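Local coordinates for protein charybdin (Charybdis maritima, PDB 2B7U) that is a plant ribosome-inactivating protein, a single-chain member of the family whose fold combines a mixed beta-sheet with several helices, at residues 37-48 against 237-247; 207-217 against 247-255. All coordinates share one frame; numbering follows the deposited sequence. Where two conformers were deposited one is given.

Contact 1: 37-48 against 237-247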
# COMPACT_ATOMS: atom_id res chain seq x y z
N THR A 37 -4.86 1.05 14.59
CA THR A 37 -5.12 1.83 15.82
C THR A 37 -6.30 1.29 16.58
O THR A 37 -6.26 1.22 17.80
CB THR A 37 -5.37 3.33 15.54
OG1 THR A 37 -6.69 3.51 14.96
CG2 THR A 37 -4.31 3.86 14.71
N TRP A 38 -7.36 0.92 15.87
CA TRP A 38 -8.56 0.35 16.44
C TRP A 38 -9.14 -0.56 15.39
O TRP A 38 -8.52 -0.76 14.35
CB TRP A 38 -9.58 1.38 16.83
CG TRP A 38 -10.12 2.26 15.67
CD1 TRP A 38 -9.41 3.20 14.99
CD2 TRP A 38 -11.47 2.31 15.14
NE1 TRP A 38 -10.21 3.81 14.05
CE2 TRP A 38 -11.48 3.28 14.12
CE3 TRP A 38 -12.66 1.61 15.40
CZ2 TRP A 38 -12.65 3.59 13.38
CZ3 TRP A 38 -13.79 1.89 14.65
CH2 TRP A 38 -13.79 2.90 13.68
N TYR A 39 -10.27 -1.19 15.74
CA TYR A 39 -10.83 -2.27 14.91
C TYR A 39 -12.32 -2.09 14.71
O TYR A 39 -13.06 -1.69 15.61
CB TYR A 39 -10.54 -3.65 15.53
CG TYR A 39 -9.11 -4.03 15.48
CD1 TYR A 39 -8.20 -3.61 16.48
CD2 TYR A 39 -8.63 -4.85 14.47
CE1 TYR A 39 -6.86 -3.98 16.43
CE2 TYR A 39 -7.29 -5.22 14.41
CZ TYR A 39 -6.41 -4.77 15.39
OH TYR A 39 -5.09 -5.15 15.32
N LEU A 40 -12.77 -2.41 13.50
CA LEU A 40 -14.14 -2.41 13.15
C LEU A 40 -14.53 -3.81 12.65
O LEU A 40 -14.06 -4.23 11.62
CB LEU A 40 -14.38 -1.37 12.05
CG LEU A 40 -15.82 -1.37 11.57
CD1 LEU A 40 -16.78 -1.10 12.69
CD2 LEU A 40 -16.07 -0.38 10.42
N HIS A 41 -15.32 -4.56 13.39
CA HIS A 41 -15.73 -5.92 13.01
C HIS A 41 -14.53 -6.78 12.65
O HIS A 41 -14.56 -7.54 11.67
CB HIS A 41 -16.76 -5.89 11.89
CG HIS A 41 -17.97 -5.12 12.26
ND1 HIS A 41 -18.54 -4.14 11.46
CD2 HIS A 41 -18.67 -5.10 13.42
CE1 HIS A 41 -19.57 -3.61 12.10
NE2 HIS A 41 -19.66 -4.17 13.29
N GLY A 42 -13.49 -6.64 13.45
CA GLY A 42 -12.26 -7.41 13.32
C GLY A 42 -11.25 -6.90 12.32
O GLY A 42 -10.16 -7.48 12.20
N VAL A 43 -11.60 -5.84 11.60
CA VAL A 43 -10.71 -5.27 10.59
C VAL A 43 -10.01 -4.01 11.13
O VAL A 43 -10.68 -3.09 11.64
CB VAL A 43 -11.42 -5.05 9.24
CG1 VAL A 43 -12.72 -4.41 9.41
CG2 VAL A 43 -10.51 -4.31 8.22
N PRO A 44 -8.69 -3.96 11.00
CA PRO A 44 -7.98 -2.83 11.55
C PRO A 44 -8.30 -1.52 10.81
O PRO A 44 -8.51 -1.54 9.59
CB PRO A 44 -6.50 -3.22 11.35
CG PRO A 44 -6.50 -4.29 10.35
CD PRO A 44 -7.81 -4.97 10.41
N VAL A 45 -8.30 -0.44 11.57
CA VAL A 45 -8.49 0.93 11.09
C VAL A 45 -7.19 1.72 11.34
O VAL A 45 -6.63 1.70 12.43
CB VAL A 45 -9.69 1.59 11.77
CG1 VAL A 45 -9.94 2.98 11.20
CG2 VAL A 45 -10.94 0.70 11.62
N LEU A 46 -6.74 2.43 10.32
CA LEU A 46 -5.49 3.20 10.38
C LEU A 46 -5.69 4.46 11.20
O LEU A 46 -6.82 4.96 11.37
CB LEU A 46 -5.06 3.57 8.97
CG LEU A 46 -4.65 2.37 8.12
CD1 LEU A 46 -4.52 2.74 6.66
CD2 LEU A 46 -3.37 1.74 8.60
N PRO A 47 -4.57 5.01 11.70
CA PRO A 47 -4.68 6.28 12.41
C PRO A 47 -5.22 7.40 11.54
O PRO A 47 -5.06 7.35 10.34
CB PRO A 47 -3.24 6.61 12.81
CG PRO A 47 -2.37 5.60 12.22
CD PRO A 47 -3.20 4.51 11.59
N LEU A 48 -5.90 8.34 12.18
CA LEU A 48 -6.21 9.69 11.67
C LEU A 48 -7.14 10.49 12.60
O LEU A 48 -8.25 10.95 12.25
CB LEU A 48 -6.59 9.77 10.20
CG LEU A 48 -5.44 9.94 9.23
CD1 LEU A 48 -5.70 10.89 8.10
CD2 LEU A 48 -4.14 10.35 9.98
N LEU A 237 -16.95 -4.30 3.66
CA LEU A 237 -15.84 -4.40 4.61
C LEU A 237 -15.07 -5.73 4.48
O LEU A 237 -13.87 -5.78 4.70
CB LEU A 237 -16.35 -4.20 6.05
CG LEU A 237 -15.29 -4.25 7.15
CD1 LEU A 237 -14.16 -3.22 6.90
CD2 LEU A 237 -15.94 -4.06 8.52
N ASN A 238 -15.78 -6.79 4.08
CA ASN A 238 -15.19 -8.12 3.89
C ASN A 238 -14.07 -8.10 2.85
O ASN A 238 -13.16 -8.96 2.89
CB ASN A 238 -16.25 -9.12 3.46
CG ASN A 238 -17.17 -9.58 4.60
OD1 ASN A 238 -18.22 -10.16 4.33
ND2 ASN A 238 -16.77 -9.34 5.87
N PHE A 239 -14.11 -7.15 1.92
CA PHE A 239 -13.03 -7.01 0.93
C PHE A 239 -11.76 -6.37 1.48
O PHE A 239 -10.68 -6.56 0.91
CB PHE A 239 -13.50 -6.18 -0.28
CG PHE A 239 -14.50 -6.88 -1.14
CD1 PHE A 239 -15.84 -6.89 -0.79
CD2 PHE A 239 -14.09 -7.55 -2.29
CE1 PHE A 239 -16.78 -7.56 -1.59
CE2 PHE A 239 -15.03 -8.21 -3.10
CZ PHE A 239 -16.38 -8.20 -2.73
N LEU A 240 -11.88 -5.57 2.54
CA LEU A 240 -10.74 -4.78 3.00
C LEU A 240 -9.94 -5.49 4.08
O LEU A 240 -10.48 -6.10 4.99
CB LEU A 240 -11.18 -3.41 3.55
CG LEU A 240 -11.39 -2.35 2.47
CD1 LEU A 240 -12.56 -2.67 1.57
CD2 LEU A 240 -11.53 -0.93 3.03
N GLY A 241 -8.64 -5.44 3.94
CA GLY A 241 -7.72 -5.89 4.96
C GLY A 241 -7.44 -4.89 6.06
O GLY A 241 -7.06 -5.24 7.18
N ILE A 242 -7.56 -3.61 5.70
CA ILE A 242 -7.35 -2.49 6.61
C ILE A 242 -8.08 -1.28 6.01
O ILE A 242 -8.25 -1.19 4.79
CB ILE A 242 -5.81 -2.27 6.89
CG1 ILE A 242 -5.61 -1.35 8.10
CG2 ILE A 242 -5.11 -1.76 5.66
CD1 ILE A 242 -4.30 -1.57 8.78
N VAL A 243 -8.55 -0.40 6.87
CA VAL A 243 -9.44 0.70 6.51
C VAL A 243 -8.80 2.07 6.73
O VAL A 243 -8.30 2.33 7.81
CB VAL A 243 -10.75 0.61 7.33
CG1 VAL A 243 -11.69 1.69 6.92
CG2 VAL A 243 -11.37 -0.79 7.21
N GLU A 244 -8.82 2.95 5.72
CA GLU A 244 -8.34 4.32 5.90
C GLU A 244 -9.30 5.12 6.77
O GLU A 244 -10.49 4.87 6.72
CB GLU A 244 -8.22 5.00 4.54
CG GLU A 244 -7.33 6.18 4.58
CD GLU A 244 -7.30 6.96 3.31
OE1 GLU A 244 -8.37 7.29 2.78
OE2 GLU A 244 -6.17 7.31 2.85
N GLN A 245 -8.80 6.09 7.54
CA GLN A 245 -9.65 6.89 8.44
C GLN A 245 -9.55 8.37 8.13
O GLN A 245 -8.73 9.08 8.70
CB GLN A 245 -9.27 6.63 9.91
CG GLN A 245 -10.26 7.27 10.86
CD GLN A 245 -9.97 7.04 12.33
OE1 GLN A 245 -10.84 7.32 13.15
NE2 GLN A 245 -8.77 6.52 12.67
N HIS A 246 -10.40 8.85 7.22
CA HIS A 246 -10.46 10.26 6.88
C HIS A 246 -11.13 11.06 8.03
O HIS A 246 -12.09 10.60 8.63
CB HIS A 246 -11.24 10.42 5.57
CG HIS A 246 -11.18 11.81 5.01
ND1 HIS A 246 -10.40 12.15 3.93
CD2 HIS A 246 -11.79 12.95 5.41
CE1 HIS A 246 -10.53 13.44 3.68
NE2 HIS A 246 -11.38 13.94 4.56
N PRO A 247 -10.60 12.25 8.37
CA PRO A 247 -11.21 13.08 9.42
C PRO A 247 -12.71 13.38 9.28
O PRO A 247 -13.39 13.56 10.28
CB PRO A 247 -10.43 14.39 9.34
CG PRO A 247 -9.12 13.99 8.82
CD PRO A 247 -9.37 12.87 7.85
O HOH W 1 -8.18 6.24 15.45
O HOH W 2 -6.17 6.83 7.83
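Gln245 NE2 makes two hydrogen bonds, one to Leu46 O at 2.8 Å, in the plane of that carbonyl, and one to a water that also lies 3.1 Å from Thr37 OG1. The amide gets there because CG stands anti to the backbone N (chi1 -171°) and the chain runs straight on from it. NE2 also arrives at the edge of the Trp38 ring, close to its plane. The 3.4 Å between NE2 and Trp38 NE1 separates two donors, so this is contact without a bond, with indole and amide planes turned 54° apart. The amide oxygen OE1 is bonded to Arg250 NH1, which, with the bonds of NE2, would hold the amide in one rotation. A second water joins Pro47 O to Gln245 N.

Beside this side chain the backbones form a single parallel bridge at Val45 and Val243. Val243 N donates to Pro44 O at 2.9 Å, and Leu46 N to Val243 O in an almost straight bond of 176°.

Apolar groups fill the rest. Ile242 CD1 lies against Pro44 CB at 3.8 Å and presses closer still on Leu46 CD2, the two side chains crossing at about a right angle; Leu35 of helix 21-35 touches both Ile242 and Leu46. At the other end Leu237 packs against the type I' turn of residues 40-43, its CD2 lying 4.1 Å from Leu40 CG and at the edge of the His41 ring.

The hairpin of strands 38-40 and 43-45 is thus joined to the segment beyond helix 233-237 by one parallel beta bridge and its two backbone hydrogen bonds, while a buried amide bonded through both N and O is consistent with a firmly oriented Gln245.

Contact 2: 207-217 against 247-255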
# COMPACT_ATOMS: atom_id res chain seq x y z
N PHE A 207 -14.11 5.28 3.37
CA PHE A 207 -15.00 6.34 3.82
C PHE A 207 -16.43 5.83 3.96
O PHE A 207 -17.11 6.09 4.97
CB PHE A 207 -14.99 7.51 2.85
CG PHE A 207 -15.90 8.63 3.28
CD1 PHE A 207 -17.17 8.73 2.76
CD2 PHE A 207 -15.48 9.52 4.26
CE1 PHE A 207 -18.03 9.74 3.19
CE2 PHE A 207 -16.34 10.54 4.69
CZ PHE A 207 -17.60 10.63 4.14
N MET A 208 -16.93 5.13 2.94
CA MET A 208 -18.30 4.61 3.02
C MET A 208 -18.52 3.73 4.25
O MET A 208 -19.58 3.76 4.91
CB MET A 208 -18.67 3.76 1.79
CG MET A 208 -18.70 4.51 0.52
SD MET A 208 -18.94 3.34 -0.86
CE MET A 208 -18.55 4.44 -2.17
N ILE A 209 -17.54 2.89 4.54
CA ILE A 209 -17.61 1.93 5.66
C ILE A 209 -17.59 2.67 7.00
O ILE A 209 -18.47 2.44 7.84
CB ILE A 209 -16.47 0.93 5.59
CG1 ILE A 209 -16.70 0.00 4.37
CG2 ILE A 209 -16.35 0.10 6.87
CD1 ILE A 209 -15.45 -0.68 3.94
N LEU A 210 -16.65 3.59 7.20
CA LEU A 210 -16.59 4.30 8.47
C LEU A 210 -17.75 5.29 8.63
O LEU A 210 -18.26 5.46 9.72
CB LEU A 210 -15.26 5.02 8.63
CG LEU A 210 -14.06 4.10 8.75
CD1 LEU A 210 -12.84 4.92 9.09
CD2 LEU A 210 -14.29 3.02 9.81
N LYS A 211 -18.16 5.93 7.54
CA LYS A 211 -19.29 6.86 7.65
C LYS A 211 -20.56 6.07 7.96
O LYS A 211 -21.42 6.54 8.75
CB LYS A 211 -19.40 7.77 6.41
CG LYS A 211 -20.17 9.05 6.69
CD LYS A 211 -19.40 10.06 7.47
CE LYS A 211 -20.23 11.33 7.67
NZ LYS A 211 -19.52 12.33 8.47
N SER A 212 -20.73 4.88 7.37
CA SER A 212 -21.87 4.02 7.69
C SER A 212 -21.89 3.65 9.18
O SER A 212 -22.96 3.66 9.80
CB SER A 212 -21.87 2.75 6.85
OG SER A 212 -22.20 3.07 5.51
N ASN A 213 -20.73 3.35 9.75
CA ASN A 213 -20.64 2.96 11.16
C ASN A 213 -20.93 4.13 12.09
O ASN A 213 -21.47 3.94 13.17
CB ASN A 213 -19.26 2.37 11.45
CG ASN A 213 -19.17 1.65 12.81
OD1 ASN A 213 -19.87 0.69 13.05
ND2 ASN A 213 -18.24 2.08 13.64
N ALA A 214 -20.57 5.33 11.64
CA ALA A 214 -20.63 6.53 12.51
C ALA A 214 -21.92 7.28 12.43
O ALA A 214 -22.31 7.89 13.43
CB ALA A 214 -19.54 7.49 12.12
N ASP A 215 -22.50 7.34 11.24
CA ASP A 215 -23.51 8.38 10.91
C ASP A 215 -24.81 7.73 10.48
O ASP A 215 -24.93 7.23 9.36
CB ASP A 215 -22.95 9.30 9.79
CG ASP A 215 -23.86 10.46 9.44
OD1 ASP A 215 -25.00 10.52 9.96
OD2 ASP A 215 -23.45 11.33 8.62
N PRO A 216 -25.84 7.73 11.36
CA PRO A 216 -27.08 7.09 11.05
C PRO A 216 -27.82 7.66 9.83
O PRO A 216 -28.66 6.96 9.25
CB PRO A 216 -27.93 7.30 12.30
CG PRO A 216 -27.01 7.61 13.36
CD PRO A 216 -25.84 8.31 12.72
N CYS A 217 -27.49 8.90 9.45
CA CYS A 217 -28.08 9.56 8.31
C CYS A 217 -27.37 9.30 7.00
O CYS A 217 -27.86 9.70 5.95
CB CYS A 217 -28.15 11.06 8.57
SG CYS A 217 -29.27 11.44 10.00
N PRO A 247 -10.60 12.25 8.37
CA PRO A 247 -11.21 13.08 9.42
C PRO A 247 -12.71 13.38 9.28
O PRO A 247 -13.39 13.56 10.28
CB PRO A 247 -10.43 14.39 9.34
CG PRO A 247 -9.12 13.99 8.82
CD PRO A 247 -9.37 12.87 7.85
N ASP A 248 -13.20 13.48 8.05
CA ASP A 248 -14.64 13.67 7.83
C ASP A 248 -15.49 12.57 8.46
O ASP A 248 -16.66 12.79 8.75
CB ASP A 248 -14.98 13.75 6.34
CG ASP A 248 -14.48 15.04 5.67
OD1 ASP A 248 -14.65 15.12 4.42
OD2 ASP A 248 -13.93 15.95 6.34
N THR A 249 -14.93 11.39 8.69
CA THR A 249 -15.69 10.29 9.31
C THR A 249 -15.99 10.55 10.78
O THR A 249 -16.87 9.86 11.37
CB THR A 249 -14.97 8.94 9.14
OG1 THR A 249 -13.72 8.98 9.83
CG2 THR A 249 -14.75 8.62 7.67
N ARG A 250 -15.30 11.54 11.37
CA ARG A 250 -15.45 11.90 12.78
C ARG A 250 -16.24 13.20 12.93
O ARG A 250 -16.42 13.68 14.06
CB ARG A 250 -14.08 12.08 13.43
CG ARG A 250 -12.99 11.23 12.84
CD ARG A 250 -12.52 10.16 13.76
NE ARG A 250 -11.88 10.75 14.91
CZ ARG A 250 -11.04 10.13 15.73
NH1 ARG A 250 -10.65 8.89 15.54
NH2 ARG A 250 -10.56 10.80 16.76
N SER A 251 -16.66 13.80 11.81
CA SER A 251 -17.53 15.00 11.87
C SER A 251 -18.83 14.60 12.58
O SER A 251 -19.25 13.44 12.55
CB SER A 251 -17.84 15.57 10.47
OG SER A 251 -16.76 16.34 9.89
N PRO A 252 -19.47 15.56 13.24
CA PRO A 252 -20.73 15.18 13.85
C PRO A 252 -21.71 14.60 12.82
O PRO A 252 -21.83 15.11 11.71
CB PRO A 252 -21.27 16.50 14.40
CG PRO A 252 -20.17 17.44 14.40
CD PRO A 252 -19.10 16.96 13.50
N PRO A 253 -22.37 13.50 13.16
CA PRO A 253 -23.35 12.87 12.27
C PRO A 253 -24.61 13.68 12.02
O PRO A 253 -24.89 14.66 12.73
CB PRO A 253 -23.71 11.57 13.01
CG PRO A 253 -22.60 11.29 13.87
CD PRO A 253 -22.08 12.64 14.32
N CYS A 254 -25.35 13.25 11.00
CA CYS A 254 -26.65 13.84 10.65
C CYS A 254 -26.56 15.34 10.49
O CYS A 254 -27.42 16.09 10.96
CB CYS A 254 -27.73 13.42 11.64
SG CYS A 254 -28.03 11.67 11.61
N ALA A 255 -25.53 15.76 9.77
CA ALA A 255 -25.35 17.16 9.46
C ALA A 255 -26.40 17.52 8.43
O ALA A 255 -26.89 16.65 7.71
CB ALA A 255 -23.99 17.40 8.92
O HOH W 3 -19.41 11.08 10.93
O HOH W 4 -21.45 14.44 9.06
O HOH W 5 -23.92 13.84 8.13
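The Phe207 ring meets Asp248 at its edge, where CE2 lies 3.9 Å from Asp248 CB, with ring and carboxylate planes nearly perpendicular (81°). One face carries Lys211 CB from the next helical turn, offset toward the rim. Thr249 CG2 approaches the ring obliquely, 3.6 Å from Phe207 CD2, and also packs on Leu210 CB, while Thr249 OG1 bonds to His246 O.

Lys211 bends at chi2 (75°) and then extends to bring NZ 2.9 Å from Asp248 O. Ser251 N binds the same oxygen from the opposite face of its carbonyl plane. Two waters complete the setting of NZ, one passing on to Thr249 O and Ser251 O, the other to Pro252 O, so NZ holds one backbone carbonyl directly and three more through water.

Beyond the helix end, Asp215 OD1 accepts from Cys217 N at 3.0 Å, an Asx turn, and from Cys254 N at 2.9 Å. The two donors come from opposite faces of the carboxylate plane. Next to this carboxylate, Cys217 SG and Cys254 SG form a disulfide of 2.0 Å with chi3 93°.

The segment 247-255, beginning as a short 3-10 turn, runs along the last turns of helix 202-214, whose Ile209 and Leu210 also touch Leu40 of strand 38-40 and whose Ser212 touches Ala233 of helix 233-237.

How the contacts relate
From the N terminus the chain passes first through 37-48, then after 188 residues, including most of its helices, returns at 237-247 to close the long loop of contact 1. Contact 2 opens at 207-217, within that loop, and closes at 247-255, only 29 residues on. The segments alternate, so the two contacts cross rather than nest. They share Pro247, where the second segment of contact 1 runs straight into that of contact 2. Their centres lie 14 Å apart, and packing joins them: Leu40 against Ile209, and Glu244 O against Leu210 CD1. Together they fasten the C-terminal tail to the hairpin and to helix 202-214.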